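Local coordinates for surface glycan binding protein B (Bacteroides ovatus, PDB 6E57) that binds mixed-linkage beta-glucan, probably capturing the polysaccharide at the cell surface for use by this human gut symbiont, at residues V42-D45 against L51-F54; K108-T113 against K118-G123; G316-S321 against F333-M338; L350-S355 against H363-A368. One frame throughout, in Å; residues are numbered along the deposited sequence.

Interaction 1. Residues V42-D45 against L51-F54; sequences VFPD and LATF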
loop_
_atom_site.group_PDB
_atom_site.type_symbol
_atom_site.label_atom_id
_atom_site.label_comp_id
_atom_site.label_asym_id
_atom_site.label_seq_id
_atom_site.Cartn_x
_atom_site.Cartn_y
_atom_site.Cartn_z
ATOM N N VAL A 42 -3.423 18.631 -26.426
ATOM C CA VAL A 42 -2.207 18.729 -25.625
ATOM C C VAL A 42 -2.366 17.799 -24.418
ATOM O O VAL A 42 -3.330 17.922 -23.670
ATOM C CB VAL A 42 -1.931 20.178 -25.180
ATOM C CG1 VAL A 42 -0.690 20.265 -24.304
ATOM C CG2 VAL A 42 -1.816 21.121 -26.369
ATOM N N PHE A 43 -1.412 16.876 -24.250
ATOM C CA PHE A 43 -1.451 15.879 -23.179
ATOM C C PHE A 43 -0.653 16.380 -21.980
ATOM O O PHE A 43 0.353 17.066 -22.144
ATOM C CB PHE A 43 -0.934 14.530 -23.684
ATOM C CG PHE A 43 -1.872 13.841 -24.642
ATOM C CD1 PHE A 43 -2.925 13.070 -24.170
ATOM C CD2 PHE A 43 -1.718 13.983 -26.013
ATOM C CE1 PHE A 43 -3.797 12.448 -25.053
ATOM C CE2 PHE A 43 -2.591 13.360 -26.892
ATOM C CZ PHE A 43 -3.628 12.594 -26.411
ATOM N N PRO A 44 -1.081 16.058 -20.738
ATOM C CA PRO A 44 -0.349 16.473 -19.541
ATOM C C PRO A 44 1.009 15.763 -19.416
ATOM O O PRO A 44 1.162 14.635 -19.887
ATOM C CB PRO A 44 -1.289 16.097 -18.383
ATOM C CG PRO A 44 -2.166 14.992 -18.941
ATOM C CD PRO A 44 -2.294 15.288 -20.420
ATOM N N ASP A 45 1.975 16.449 -18.795
ATOM C CA ASP A 45 3.311 15.909 -18.535
ATOM C C ASP A 45 3.251 15.016 -17.292
ATOM O O ASP A 45 2.342 15.146 -16.470
ATOM C CB ASP A 45 4.346 17.027 -18.364
ATOM C CG ASP A 45 4.798 17.677 -19.663
ATOM O OD1 ASP A 45 4.442 17.154 -20.741
ATOM O OD2 ASP A 45 5.511 18.699 -19.588
ATOM N N LEU A 51 3.154 8.408 -14.380
ATOM C CA LEU A 51 2.426 8.793 -15.594
ATOM C C LEU A 51 1.194 9.633 -15.231
ATOM O O LEU A 51 0.583 9.444 -14.177
ATOM C CB LEU A 51 2.001 7.534 -16.354
ATOM C CG LEU A 51 3.134 6.699 -16.947
ATOM C CD1 LEU A 51 2.606 5.374 -17.479
ATOM C CD2 LEU A 51 3.857 7.467 -18.045
ATOM N N ALA A 52 0.835 10.547 -16.137
ATOM C CA ALA A 52 -0.361 11.370 -16.024
ATOM C C ALA A 52 -1.569 10.585 -16.545
ATOM O O ALA A 52 -1.414 9.529 -17.159
ATOM C CB ALA A 52 -0.173 12.655 -16.791
ATOM N N THR A 53 -2.765 11.130 -16.295
ATOM C CA THR A 53 -4.030 10.537 -16.716
ATOM C C THR A 53 -4.534 11.271 -17.966
ATOM O O THR A 53 -4.739 12.486 -17.939
ATOM C CB THR A 53 -5.045 10.572 -15.567
ATOM O OG1 THR A 53 -4.463 9.851 -14.481
ATOM C CG2 THR A 53 -6.388 9.972 -15.927
ATOM N N PHE A 54 -4.723 10.514 -19.054
ATOM C CA PHE A 54 -5.182 11.050 -20.330
ATOM C C PHE A 54 -6.712 11.029 -20.394
ATOM O O PHE A 54 -7.310 11.917 -20.995
ATOM C CB PHE A 54 -4.586 10.265 -21.501
ATOM C CG PHE A 54 -3.111 10.473 -21.748
ATOM C CD1 PHE A 54 -2.376 11.412 -21.035
ATOM C CD2 PHE A 54 -2.459 9.743 -22.731
ATOM C CE1 PHE A 54 -1.023 11.593 -21.284
ATOM C CE2 PHE A 54 -1.109 9.931 -22.981
ATOM C CZ PHE A 54 -0.392 10.856 -22.257
#
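Phe43 and Phe54 bring their rings together where the loop after strand 37-40 folds back on the start of strand 53-58, at the border of the N-terminal beta domain; the chain turns a corner at Phe54. The bump is an edge carbon: Phe43 CD1 stands 3.4 Å above the plane of the Phe54 ring, over its centre. The two planes are inclined at 46°, so the pair is neither a stack nor a T. Phe54 has its CG anti to the carbonyl carbon (chi1 -71°), which turns the ring toward the loop and offers its face. Proline suits the next place because its rigid ring makes a compact ridge: Pro44 CD leans on Phe54 CD1 at 3.9 Å, while Pro44 CG rests in a shallow seat formed by Ala52 CB, 3.7 Å away, and Thr53 O. A residue as small as alanine lets the loop come this close. With a serine in place of Phe54, Phe43 would probably lose the surface its ring rests on, leaving a gap beside Pro44. Phe43 also touches Ile109 and Arg121 of the neighbouring strands, where the loop lies against the sheet. Beyond the rings, the methyl carbon Ala52 CB lies 3.6 Å from Asp45 O.

Interaction 2. Residues K108-T113 against K118-G123; sequences KIEVET and KTSREG. With EDO (1,2-ethanediol), chain H.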
loop_
_atom_site.group_PDB
_atom_site.type_symbol
_atom_site.label_atom_id
_atom_site.label_comp_id
_atom_site.label_asym_id
_atom_site.label_seq_id
_atom_site.Cartn_x
_atom_site.Cartn_y
_atom_site.Cartn_z
ATOM N N LYS A 108 -0.394 3.977 -24.949
ATOM C CA LYS A 108 0.684 4.556 -25.753
ATOM C C LYS A 108 0.107 5.000 -27.100
ATOM O O LYS A 108 -0.646 4.255 -27.729
ATOM C CB LYS A 108 1.827 3.559 -25.968
ATOM C CG LYS A 108 2.748 3.353 -24.773
ATOM C CD LYS A 108 3.809 2.289 -24.994
ATOM C CE LYS A 108 4.503 1.856 -23.718
ATOM N NZ LYS A 108 3.624 1.023 -22.861
ATOM N N ILE A 109 0.470 6.219 -27.513
ATOM C CA ILE A 109 0.122 6.785 -28.815
ATOM C C ILE A 109 1.420 6.971 -29.609
ATOM O O ILE A 109 2.177 7.900 -29.346
ATOM C CB ILE A 109 -0.642 8.116 -28.656
ATOM C CG1 ILE A 109 -1.868 7.964 -27.751
ATOM C CG2 ILE A 109 -1.009 8.694 -30.016
ATOM C CD1 ILE A 109 -2.496 9.275 -27.335
ATOM N N GLU A 110 1.663 6.073 -30.569
ATOM C CA GLU A 110 2.868 6.107 -31.391
ATOM C C GLU A 110 2.515 6.636 -32.784
ATOM O O GLU A 110 1.729 6.026 -33.500
ATOM C CB GLU A 110 3.505 4.719 -31.461
ATOM C CG GLU A 110 4.058 4.254 -30.125
ATOM C CD GLU A 110 5.037 3.095 -30.192
ATOM O OE1 GLU A 110 5.501 2.763 -31.308
ATOM O OE2 GLU A 110 5.336 2.526 -29.122
ATOM N N VAL A 111 3.104 7.783 -33.137
ATOM C CA VAL A 111 2.937 8.414 -34.440
ATOM C C VAL A 111 4.236 8.222 -35.230
ATOM O O VAL A 111 5.319 8.494 -34.718
ATOM C CB VAL A 111 2.585 9.907 -34.293
ATOM C CG1 VAL A 111 2.404 10.583 -35.644
ATOM C CG2 VAL A 111 1.354 10.112 -33.423
ATOM N N GLU A 112 4.106 7.746 -36.475
ATOM C CA GLU A 112 5.238 7.552 -37.381
ATOM C C GLU A 112 4.902 8.167 -38.745
ATOM O O GLU A 112 3.782 8.031 -39.238
ATOM C CB GLU A 112 5.566 6.064 -37.522
ATOM C CG GLU A 112 6.966 5.801 -38.050
ATOM C CD GLU A 112 7.273 4.340 -38.330
ATOM O OE1 GLU A 112 6.423 3.668 -38.944
ATOM O OE2 GLU A 112 8.361 3.877 -37.930
ATOM N N THR A 113 5.888 8.845 -39.340
ATOM C CA THR A 113 5.757 9.427 -40.673
ATOM C C THR A 113 6.283 8.420 -41.705
ATOM O O THR A 113 6.862 7.396 -41.343
ATOM C CB THR A 113 6.443 10.799 -40.752
ATOM O OG1 THR A 113 6.088 11.386 -42.003
ATOM C CG2 THR A 113 7.951 10.744 -40.633
ATOM N N LYS A 118 9.360 9.773 -35.750
ATOM C CA LYS A 118 8.280 9.394 -34.824
ATOM C C LYS A 118 8.275 10.286 -33.573
ATOM O O LYS A 118 9.312 10.803 -33.153
ATOM C CB LYS A 118 8.416 7.918 -34.435
ATOM C CG LYS A 118 9.756 7.520 -33.827
ATOM C CD LYS A 118 9.942 6.022 -33.677
ATOM C CE LYS A 118 10.182 5.315 -34.995
ATOM N NZ LYS A 118 10.422 3.865 -34.805
ATOM N N THR A 119 7.075 10.451 -33.000
ATOM C CA THR A 119 6.845 11.089 -31.699
ATOM C C THR A 119 5.857 10.213 -30.912
ATOM O O THR A 119 5.161 9.376 -31.495
ATOM C CB THR A 119 6.393 12.548 -31.874
ATOM O OG1 THR A 119 6.503 13.220 -30.619
ATOM C CG2 THR A 119 4.979 12.681 -32.399
ATOM N N SER A 120 5.802 10.413 -29.589
ATOM C CA SER A 120 5.191 9.449 -28.677
ATOM C C SER A 120 4.527 10.156 -27.485
ATOM O O SER A 120 5.017 11.173 -27.012
ATOM C CB SER A 120 6.230 8.460 -28.212
ATOM O OG SER A 120 5.670 7.166 -28.071
ATOM N N ARG A 121 3.406 9.589 -27.019
ATOM C CA ARG A 121 2.747 9.979 -25.768
ATOM C C ARG A 121 2.377 8.704 -25.000
ATOM O O ARG A 121 1.928 7.729 -25.602
ATOM C CB ARG A 121 1.487 10.813 -26.031
ATOM C CG ARG A 121 1.727 12.130 -26.759
ATOM C CD ARG A 121 2.503 13.162 -25.957
ATOM N NE ARG A 121 2.494 14.476 -26.596
ATOM C CZ ARG A 121 3.170 14.791 -27.701
ATOM N NH1 ARG A 121 3.989 13.913 -28.257
ATOM N NH2 ARG A 121 3.021 15.982 -28.255
ATOM N N GLU A 122 2.577 8.722 -23.676
ATOM C CA GLU A 122 2.224 7.604 -22.802
ATOM C C GLU A 122 1.497 8.149 -21.567
ATOM O O GLU A 122 1.994 9.047 -20.901
ATOM C CB GLU A 122 3.472 6.814 -22.403
ATOM C CG GLU A 122 3.158 5.486 -21.727
ATOM C CD GLU A 122 4.339 4.777 -21.082
ATOM O OE1 GLU A 122 4.100 3.863 -20.265
ATOM O OE2 GLU A 122 5.493 5.136 -21.391
ATOM N N GLY A 123 0.319 7.589 -21.274
ATOM C CA GLY A 123 -0.493 8.009 -20.134
ATOM C C GLY A 123 -1.377 6.888 -19.617
ATOM O O GLY A 123 -1.354 5.770 -20.134
HETATM C C1 EDO H . 7.224 16.632 -30.054
HETATM O O1 EDO H . 7.809 17.572 -30.963
HETATM C C2 EDO H . 5.758 16.417 -30.423
HETATM O O2 EDO H . 5.036 17.652 -30.330
#
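Ile109 and Arg121 exchange two backbone hydrogen bonds: Ile109 N gives to Arg121 O at 2.8 Å, nearly straight at 174°, and Arg121 N returns to Ile109 O at 3.1 Å. Val111 and Thr119 repeat the exchange, with Val111 N to Thr119 O at 3.1 Å and Thr119 N to Val111 O also at 3.1 Å. Next come charges. Glu112 OE2 and Lys118 NZ, on side chains lying next to each other and pointing the same way, make a long salt bridge of 3.7 Å. Lys108 NZ and Glu122 OE1 are further apart at 3.9 Å, and both atoms find a closer partner in the side chain of Asn106. Long charged chains suit this face, whose aliphatic parts still pack, as Lys108 CG against Glu122 CG does. On the face with Ile109 and Val111, Arg121 bends at chi2 (-67°), bringing NH1 back to the carbonyl O of the preceding residue, Ser120, at 3.2 Å from above the carbonyl plane, while NH2 bonds weakly to an ethanediol. An alanine here keeps the backbone bonds, but Ser120 O would probably lose its NH1 partner and Phe43 and Ile38, which the arginine touches, some cover. Branched Ile109 and Val111 are buried, Val111 CB meeting Thr119 CG2 at 4.1 Å; Ile38, Leu67 and Val69 of strands 37-40 and 63-70 pack on this face, with Val77 and Trp79 of adjoining strand 75-81 alongside. Hydrogen-bonded and non-hydrogen-bonded pairs in turn, one face largely apolar despite Arg121 and Thr119, the other polar and charged, mark an amphipathic antiparallel beta hairpin.

Interaction 3. Residues G316-S321 against F333-M338; sequences GHHYVS and FGLIPM. With PO4 (phosphate ion), chain K.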
loop_
_atom_site.group_PDB
_atom_site.type_symbol
_atom_site.label_atom_id
_atom_site.label_comp_id
_atom_site.label_asym_id
_atom_site.label_seq_id
_atom_site.Cartn_x
_atom_site.Cartn_y
_atom_site.Cartn_z
ATOM N N GLY A 316 3.855 -0.368 35.740
ATOM C CA GLY A 316 2.905 -0.589 36.836
ATOM C C GLY A 316 1.477 -0.780 36.350
ATOM O O GLY A 316 1.248 -1.358 35.294
ATOM N N HIS A 317 0.517 -0.303 37.150
ATOM C CA HIS A 317 -0.918 -0.431 36.883
ATOM C C HIS A 317 -1.669 0.685 37.625
ATOM O O HIS A 317 -2.159 0.480 38.741
ATOM C CB HIS A 317 -1.399 -1.835 37.275
ATOM C CG HIS A 317 -2.825 -2.110 36.933
ATOM N ND1 HIS A 317 -3.262 -2.240 35.627
ATOM C CD2 HIS A 317 -3.911 -2.296 37.715
ATOM C CE1 HIS A 317 -4.556 -2.490 35.620
ATOM N NE2 HIS A 317 -4.978 -2.527 36.890
ATOM N N HIS A 318 -1.753 1.858 36.981
ATOM C CA HIS A 318 -2.186 3.102 37.609
ATOM C C HIS A 318 -3.501 3.604 36.995
ATOM O O HIS A 318 -3.529 4.015 35.837
ATOM C CB HIS A 318 -1.082 4.153 37.475
ATOM C CG HIS A 318 -1.399 5.423 38.184
ATOM N ND1 HIS A 318 -1.046 5.635 39.501
ATOM C CD2 HIS A 318 -2.051 6.532 37.774
ATOM C CE1 HIS A 318 -1.458 6.829 39.872
ATOM N NE2 HIS A 318 -2.077 7.398 38.830
ATOM N N TYR A 319 -4.575 3.596 37.796
ATOM C CA TYR A 319 -5.901 4.017 37.355
ATOM C C TYR A 319 -5.918 5.536 37.161
ATOM O O TYR A 319 -5.244 6.263 37.896
ATOM C CB TYR A 319 -6.985 3.603 38.356
ATOM C CG TYR A 319 -8.388 3.897 37.884
ATOM C CD1 TYR A 319 -8.914 3.250 36.776
ATOM C CD2 TYR A 319 -9.183 4.841 38.515
ATOM C CE1 TYR A 319 -10.194 3.519 36.318
ATOM C CE2 TYR A 319 -10.465 5.124 38.068
ATOM C CZ TYR A 319 -10.973 4.461 36.964
ATOM O OH TYR A 319 -12.231 4.726 36.502
ATOM N N VAL A 320 -6.710 5.988 36.180
ATOM C CA VAL A 320 -6.871 7.401 35.846
ATOM C C VAL A 320 -8.367 7.732 35.798
ATOM O O VAL A 320 -9.117 7.095 35.066
ATOM C CB VAL A 320 -6.200 7.735 34.501
ATOM C CG1 VAL A 320 -6.401 9.195 34.120
ATOM C CG2 VAL A 320 -4.723 7.378 34.500
ATOM N N SER A 321 -8.783 8.740 36.573
ATOM C CA SER A 321 -10.151 9.247 36.524
ATOM C C SER A 321 -10.200 10.702 36.990
ATOM O O SER A 321 -9.872 11.012 38.123
ATOM C CB SER A 321 -11.087 8.405 37.332
ATOM O OG SER A 321 -12.354 9.038 37.438
ATOM N N PHE A 333 -2.248 10.491 35.727
ATOM C CA PHE A 333 -0.974 9.800 35.780
ATOM C C PHE A 333 0.146 10.845 35.713
ATOM O O PHE A 333 0.417 11.381 34.646
ATOM C CB PHE A 333 -0.864 8.779 34.645
ATOM C CG PHE A 333 0.509 8.178 34.476
ATOM C CD1 PHE A 333 0.898 7.078 35.221
ATOM C CD2 PHE A 333 1.421 8.724 33.586
ATOM C CE1 PHE A 333 2.162 6.530 35.077
ATOM C CE2 PHE A 333 2.685 8.177 33.442
ATOM C CZ PHE A 333 3.053 7.079 34.186
ATOM N N GLY A 334 0.743 11.156 36.872
ATOM C CA GLY A 334 2.026 11.865 36.959
ATOM C C GLY A 334 3.167 10.875 36.812
ATOM O O GLY A 334 3.285 10.215 35.786
ATOM N N LEU A 335 4.016 10.783 37.832
ATOM C CA LEU A 335 4.865 9.600 38.096
ATOM C C LEU A 335 6.060 9.483 37.136
ATOM O O LEU A 335 6.964 8.699 37.409
ATOM C CB LEU A 335 4.010 8.326 38.081
ATOM C CG LEU A 335 2.939 8.238 39.174
ATOM C CD1 LEU A 335 2.305 6.856 39.208
ATOM C CD2 LEU A 335 3.509 8.581 40.541
ATOM N N ILE A 336 6.089 10.244 36.038
ATOM C CA ILE A 336 7.336 10.448 35.304
ATOM C C ILE A 336 7.751 11.902 35.496
ATOM O O ILE A 336 7.079 12.808 35.009
ATOM C CB ILE A 336 7.218 10.067 33.817
ATOM C CG1 ILE A 336 6.774 8.614 33.636
ATOM C CG2 ILE A 336 8.532 10.340 33.097
ATOM C CD1 ILE A 336 6.548 8.222 32.197
ATOM N N PRO A 337 8.849 12.168 36.236
ATOM C CA PRO A 337 9.255 13.541 36.534
ATOM C C PRO A 337 9.776 14.297 35.300
ATOM O O PRO A 337 10.177 13.683 34.313
ATOM C CB PRO A 337 10.342 13.380 37.611
ATOM C CG PRO A 337 10.864 11.971 37.444
ATOM C CD PRO A 337 9.727 11.165 36.856
ATOM N N MET A 338 9.765 15.632 35.394
ATOM C CA MET A 338 10.107 16.547 34.299
ATOM C C MET A 338 11.532 16.297 33.779
ATOM O O MET A 338 11.776 16.426 32.573
ATOM C CB MET A 338 10.014 18.003 34.762
ATOM C CG MET A 338 8.597 18.468 35.013
ATOM S SD MET A 338 8.514 20.183 35.585
ATOM C CE MET A 338 9.075 21.051 34.121
HETATM P P PO4 K . -14.328 6.730 39.483
HETATM O O1 PO4 K . -15.679 7.253 39.052
HETATM O O2 PO4 K . -13.511 7.861 40.063
HETATM O O3 PO4 K . -13.597 6.150 38.295
HETATM O O4 PO4 K . -14.529 5.655 40.528
#
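His318, Val320, Phe333 and Leu335 meet at the base of the glycan-binding loop: the chain between these two segments carries Trp322, Asp323, Asp326 and Lys331 of the sugar pocket, and the side chain of Val320 lies about 10 Å from a glucose unit of the bound glycan. His318 is at the centre of the contact. Its CG is anti to the backbone N (chi1 -175°), a torsion that swings the imidazole off the strand toward the returning chain. Phe333 turns its ring edge to the face of His318, in an offset edge-to-face pair with planes at 71° and His318 CD2 3.9 Å from Phe333 CD1. Leu335 adds a CH-pi contact: its CD1 sits over a face of the imidazole, 4.0 Å from the centroid. A histidine suits this place because it gives apolar neighbours a flat surface and still has a polar end, NE2, to bond Thr332 O beside Phe333. The C-terminal domain is consistent with a beta sandwich, and strand 317-321 pairs antiparallel with strand 412-419; Phe333 packs on Val414 and Val417 of that partner. Val320 CG2, a branch of a residue compact enough for a buried strand site, touches Phe333 CB at 4.1 Å. Tyr319 points away from the contact, and its OH gives a 2.7 Å hydrogen bond to O3 of a phosphate ion, probably from the crystallisation liquor; that oxygen lies at the ring edge, in its plane.

Interaction 4. Residues L350-S355 against H363-A368; sequences LKVVYS and HKMQLA. With EDO (1,2-ethanediol), chain I.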
loop_
_atom_site.group_PDB
_atom_site.type_symbol
_atom_site.label_atom_id
_atom_site.label_comp_id
_atom_site.label_asym_id
_atom_site.label_seq_id
_atom_site.Cartn_x
_atom_site.Cartn_y
_atom_site.Cartn_z
ATOM N N LEU A 350 7.181 8.481 22.000
ATOM C CA LEU A 350 6.638 8.064 23.283
ATOM C C LEU A 350 5.512 7.062 23.015
ATOM O O LEU A 350 4.762 7.226 22.054
ATOM C CB LEU A 350 6.123 9.290 24.046
ATOM C CG LEU A 350 5.763 9.050 25.511
ATOM C CD1 LEU A 350 7.010 8.945 26.371
ATOM C CD2 LEU A 350 4.865 10.157 26.035
ATOM N N LYS A 351 5.429 6.027 23.861
ATOM C CA LYS A 351 4.394 4.998 23.792
ATOM C C LYS A 351 3.781 4.827 25.184
ATOM O O LYS A 351 4.505 4.670 26.152
ATOM C CB LYS A 351 4.982 3.669 23.306
ATOM C CG LYS A 351 4.014 2.490 23.283
ATOM C CD LYS A 351 4.676 1.153 23.005
ATOM C CE LYS A 351 5.203 1.031 21.589
ATOM N NZ LYS A 351 5.880 -0.268 21.358
ATOM N N VAL A 352 2.448 4.861 25.261
ATOM C CA VAL A 352 1.715 4.593 26.492
ATOM C C VAL A 352 0.858 3.342 26.277
ATOM O O VAL A 352 -0.064 3.368 25.456
ATOM C CB VAL A 352 0.838 5.791 26.904
ATOM C CG1 VAL A 352 0.098 5.518 28.206
ATOM C CG2 VAL A 352 1.645 7.075 27.005
ATOM N N VAL A 353 1.179 2.262 27.003
ATOM C CA VAL A 353 0.372 1.042 27.013
ATOM C C VAL A 353 -0.719 1.208 28.076
ATOM O O VAL A 353 -0.414 1.385 29.254
ATOM C CB VAL A 353 1.219 -0.219 27.275
ATOM C CG1 VAL A 353 0.376 -1.489 27.239
ATOM C CG2 VAL A 353 2.389 -0.328 26.308
ATOM N N TYR A 354 -1.981 1.131 27.642
ATOM C CA TYR A 354 -3.138 1.399 28.491
ATOM C C TYR A 354 -4.069 0.183 28.469
ATOM O O TYR A 354 -4.092 -0.562 27.498
ATOM C CB TYR A 354 -3.863 2.667 28.029
ATOM C CG TYR A 354 -4.406 2.598 26.622
ATOM C CD1 TYR A 354 -3.623 2.949 25.533
ATOM C CD2 TYR A 354 -5.700 2.168 26.374
ATOM C CE1 TYR A 354 -4.109 2.869 24.236
ATOM C CE2 TYR A 354 -6.204 2.093 25.086
ATOM C CZ TYR A 354 -5.406 2.442 24.013
ATOM O OH TYR A 354 -5.902 2.366 22.745
ATOM N N SER A 355 -4.824 -0.008 29.555
ATOM C CA SER A 355 -5.843 -1.044 29.621
ATOM C C SER A 355 -7.126 -0.458 30.218
ATOM O O SER A 355 -7.087 0.507 30.973
ATOM C CB SER A 355 -5.366 -2.254 30.388
ATOM O OG SER A 355 -4.994 -1.911 31.714
ATOM N N HIS A 363 -14.495 4.982 28.415
ATOM C CA HIS A 363 -13.030 5.045 28.439
ATOM C C HIS A 363 -12.524 6.149 27.499
ATOM O O HIS A 363 -12.649 6.033 26.272
ATOM C CB HIS A 363 -12.426 3.680 28.084
ATOM C CG HIS A 363 -13.239 2.524 28.555
ATOM N ND1 HIS A 363 -13.146 2.032 29.837
ATOM C CD2 HIS A 363 -14.166 1.772 27.927
ATOM C CE1 HIS A 363 -13.980 1.025 29.979
ATOM N NE2 HIS A 363 -14.615 0.842 28.823
ATOM N N LYS A 364 -11.944 7.203 28.092
ATOM C CA LYS A 364 -11.320 8.305 27.367
ATOM C C LYS A 364 -9.950 8.614 27.986
ATOM O O LYS A 364 -9.821 8.645 29.209
ATOM C CB LYS A 364 -12.204 9.554 27.422
ATOM C CG LYS A 364 -13.415 9.536 26.503
ATOM C CD LYS A 364 -13.955 10.918 26.201
ATOM C CE LYS A 364 -15.118 10.911 25.230
ATOM N NZ LYS A 364 -16.333 10.295 25.818
ATOM N N MET A 365 -8.947 8.857 27.128
ATOM C CA MET A 365 -7.609 9.277 27.557
ATOM C C MET A 365 -7.111 10.426 26.672
ATOM O O MET A 365 -7.575 10.607 25.545
ATOM C CB MET A 365 -6.605 8.120 27.490
ATOM C CG MET A 365 -6.165 7.764 26.079
ATOM S SD MET A 365 -4.942 6.425 26.033
ATOM C CE MET A 365 -3.548 7.209 26.842
ATOM N N GLN A 366 -6.153 11.190 27.207
ATOM C CA GLN A 366 -5.431 12.223 26.464
ATOM C C GLN A 366 -4.051 12.419 27.104
ATOM O O GLN A 366 -3.927 12.449 28.328
ATOM C CB GLN A 366 -6.220 13.537 26.447
ATOM C CG GLN A 366 -5.630 14.592 25.514
ATOM C CD GLN A 366 -6.324 15.932 25.585
ATOM O OE1 GLN A 366 -6.834 16.337 26.626
ATOM N NE2 GLN A 366 -6.329 16.646 24.472
ATOM N N LEU A 367 -3.019 12.531 26.261
ATOM C CA LEU A 367 -1.685 12.934 26.701
ATOM C C LEU A 367 -1.654 14.462 26.768
ATOM O O LEU A 367 -2.081 15.128 25.830
ATOM C CB LEU A 367 -0.631 12.406 25.724
ATOM C CG LEU A 367 -0.163 10.974 25.965
ATOM C CD1 LEU A 367 -1.316 9.994 25.848
ATOM C CD2 LEU A 367 0.953 10.608 24.998
ATOM N N ALA A 368 -1.152 15.000 27.883
ATOM C CA ALA A 368 -1.192 16.430 28.131
ATOM C C ALA A 368 0.005 16.864 28.978
ATOM O O ALA A 368 0.751 16.036 29.502
ATOM C CB ALA A 368 -2.488 16.793 28.808
HETATM C C1 EDO I . -8.018 20.165 24.028
HETATM O O1 EDO I . -7.487 19.424 22.919
HETATM C C2 EDO I . -7.013 20.179 25.179
HETATM O O2 EDO I . -6.148 21.322 25.085
#
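Met365 is the first residue of segment 363-368 to reach strand 350-355. Its SD stands over one face of the Tyr354 ring, 4.0 Å from the centroid and 19° off the normal, displaced toward the rim so that Tyr354 CD1 is the nearest carbon at 3.8 Å. This is a Met-aromatic contact, and the two side chains cross at about a right angle. With CG placed between backbone N and carbonyl carbon (chi1 75°), the methionine leans over the ring, and a bend at its last torsion sends the methyl CE on toward Val352 CG1, 4.2 Å away. A flexible, unbranched side chain suits a place where one residue must serve both a ring and a valine. The ring itself is braced by Phe381, edge-to-face. Gln366, next along, faces the other way, and its NE2 bonds Ala376 O. Leu367 turns inward again. Its CD2 meets Val352 CG2 tip to tip at 4.1 Å, and the same methyl touches Leu350 CD2, also at 4.1 Å; Phe405 and Cys407 of strand 405-409 close round it. The two strand axes come no nearer than 10.1 Å and run nearly antiparallel, a spacing consistent with facing layers of a beta sandwich, not with neighbours in one sheet. No hydrogen bond passes between the segments, so this part of the buried core is joined by apolar packing and the Met-aromatic contact, in which the sulfur placed over the ring face gives some directionality.

In the fold
Interactions 1 and 2 lie together in the N-terminal domain and interactions 3 and 4 in the C-terminal one, on opposite sides of the chain's centre. The first two are surface contacts reaching the same sheet, interaction 1 through a loop packed on its edge strand, and they touch where Phe43 CZ meets Ile109 CD1 at 3.6 Å; interaction 2 depends on backbone hydrogen bonds within the sheet, interaction 1 on apolar packing at its border. Interaction 4 is wholly buried and spans two layers without a polar bond. Interaction 3, partly buried and centred about 10 Å from it, mixes ring contacts with outside hydrogen bonds and lies nearer the bound glycan.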